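Local coordinates for ATP:cob(I)alamin adenosyltransferase (Salmonella enterica subsp. enterica serovar Livingstone, PDB 5CX7) that binds heme through its C-terminal domain, as part of an enzyme that converts cob(I)alamin to adenosylcobalamin, the cofactor of propanediol dehydratase, at the interface of chains A and B. Sequence-based numbering; all coordinates share one arbitrary frame. Chains: chain A/B, ATP:cob(I)alamin adenosyltransferase.

The interface of chains A and B. Residues chain A 46-51; chain B 46-50.
The carboxylate oxygen B:Glu46 OE2 has two close polar partners, although both Glu46 side chains are poorly ordered. B:Thr49 OG1 donates to it from above the carboxylate plane at 2.5 Å, and A:Glu46 OE2 stands 2.6 Å from B:Glu46 OE2, which may mean a shared proton. The glutamates, CG anti to N (A:Glu46 chi1 -179°), meet tip to tip with carboxylate planes 52° apart, and water 2 links A:Glu46 OE2 to B:Glu46 OE1. Better ordered is the backbone ladder: A:Thr49 O takes B:Thr49 N-H at 2.8 Å from N to O, in the carbonyl plane on a lone pair, at 158°. The reciprocal bond, from A:Thr49 N to B:Thr49 O, closes a ring about the two-fold axis, and A:Arg51 N extends the ladder to B:Thr47 O at 2.8 Å. Strands 46-51 of the two chains thus pair antiparallel, edge to edge. On the glutamate face the twin threonines lie side by side, pointing the same way, with their CB atoms 3.7 Å apart. Across the opposite face, A:Val48 CG2 packs against B:Trp50 CZ3 at 3.6 Å, and A:Trp50 meets B:Val48. At the strand end the extended A:Arg51 reaches B:Thr47 OG1 through water 1, in the guanidinium plane beside NH1. The pairing joins two subunits of the deposited eight-copy assembly, perhaps also in solution, and may steady A:Trp50 and B:Trp50, whose position lines the heme pocket.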
# COMPACT_ATOMS: atom_id res chain seq x y z
N GLU A 46 11.71 14.02 -7.67
CA GLU A 46 11.24 15.31 -7.14
C GLU A 46 12.45 16.27 -6.84
O GLU A 46 13.37 15.88 -6.13
CB GLU A 46 10.41 15.03 -5.92
CG GLU A 46 9.76 16.18 -5.18
CD GLU A 46 8.73 15.61 -4.11
OE1 GLU A 46 7.91 14.73 -4.51
OE2 GLU A 46 8.78 15.90 -2.85
N THR A 47 12.46 17.43 -7.49
CA THR A 47 13.57 18.36 -7.42
C THR A 47 13.21 19.63 -6.71
O THR A 47 13.97 20.10 -5.87
CB THR A 47 14.13 18.61 -8.80
OG1 THR A 47 14.50 17.35 -9.35
CG2 THR A 47 15.42 19.51 -8.75
N VAL A 48 12.05 20.19 -7.03
CA VAL A 48 11.49 21.32 -6.28
C VAL A 48 10.02 21.08 -5.97
O VAL A 48 9.26 20.60 -6.81
CB VAL A 48 11.58 22.66 -7.03
CG1 VAL A 48 11.13 23.79 -6.15
CG2 VAL A 48 12.98 22.90 -7.53
N THR A 49 9.61 21.44 -4.76
CA THR A 49 8.19 21.53 -4.43
C THR A 49 8.02 22.83 -3.71
O THR A 49 8.77 23.09 -2.78
CB THR A 49 7.68 20.36 -3.53
OG1 THR A 49 7.85 19.11 -4.22
CG2 THR A 49 6.16 20.45 -3.27
N TRP A 50 6.94 23.56 -4.04
CA TRP A 50 6.55 24.73 -3.24
C TRP A 50 5.05 24.84 -3.10
O TRP A 50 4.32 24.72 -4.05
CB TRP A 50 7.06 25.97 -3.95
CG TRP A 50 6.86 27.19 -3.19
CD1 TRP A 50 5.72 27.90 -3.06
CD2 TRP A 50 7.84 27.84 -2.37
NE1 TRP A 50 5.93 29.00 -2.23
CE2 TRP A 50 7.23 28.95 -1.78
CE3 TRP A 50 9.19 27.58 -2.09
CZ2 TRP A 50 7.91 29.81 -0.94
CZ3 TRP A 50 9.89 28.46 -1.25
CH2 TRP A 50 9.22 29.56 -0.67
N ARG A 51 4.57 24.88 -1.90
CA ARG A 51 3.15 25.00 -1.61
C ARG A 51 2.83 26.39 -1.12
O ARG A 51 3.30 26.78 -0.07
CB ARG A 51 2.71 24.00 -0.53
CG ARG A 51 1.25 24.15 -0.10
CD ARG A 51 0.79 23.09 0.85
NE ARG A 51 -0.66 23.25 1.08
CZ ARG A 51 -1.23 23.91 2.08
NH1 ARG A 51 -0.54 24.66 2.94
NH2 ARG A 51 -2.58 23.98 2.15
N GLU B 46 3.75 19.08 3.25
CA GLU B 46 4.93 19.49 2.51
C GLU B 46 4.80 20.91 1.93
O GLU B 46 3.87 21.18 1.15
CB GLU B 46 5.21 18.39 1.45
CG GLU B 46 6.43 18.52 0.58
CD GLU B 46 6.91 17.17 -0.03
OE1 GLU B 46 6.49 16.05 0.40
OE2 GLU B 46 7.79 17.23 -0.90
N THR B 47 5.77 21.76 2.23
CA THR B 47 5.76 23.14 1.84
C THR B 47 6.89 23.58 0.96
O THR B 47 6.64 24.20 -0.10
CB THR B 47 5.65 24.06 3.11
OG1 THR B 47 4.53 23.66 3.83
CG2 THR B 47 5.48 25.55 2.69
N VAL B 48 8.09 23.11 1.25
CA VAL B 48 9.21 23.24 0.34
C VAL B 48 9.98 21.97 0.24
O VAL B 48 10.19 21.27 1.24
CB VAL B 48 10.21 24.34 0.80
CG1 VAL B 48 11.29 24.54 -0.27
CG2 VAL B 48 9.49 25.62 1.05
N THR B 49 10.38 21.60 -0.96
CA THR B 49 11.36 20.53 -1.16
C THR B 49 12.40 21.06 -2.13
O THR B 49 12.06 21.61 -3.14
CB THR B 49 10.75 19.21 -1.71
OG1 THR B 49 9.78 18.73 -0.79
CG2 THR B 49 11.80 18.10 -1.80
N TRP B 50 13.66 20.78 -1.85
CA TRP B 50 14.74 21.10 -2.75
C TRP B 50 15.77 20.00 -2.74
O TRP B 50 16.30 19.64 -1.69
CB TRP B 50 15.45 22.44 -2.35
CG TRP B 50 16.46 22.88 -3.33
CD1 TRP B 50 17.74 22.47 -3.43
CD2 TRP B 50 16.25 23.74 -4.43
NE1 TRP B 50 18.32 23.02 -4.48
CE2 TRP B 50 17.45 23.82 -5.12
CE3 TRP B 50 15.15 24.44 -4.90
CZ2 TRP B 50 17.61 24.59 -6.30
CZ3 TRP B 50 15.30 25.21 -6.03
CH2 TRP B 50 16.52 25.30 -6.69
O HOH W 1 2.18 24.85 3.61
O HOH W 2 7.97 14.26 -0.93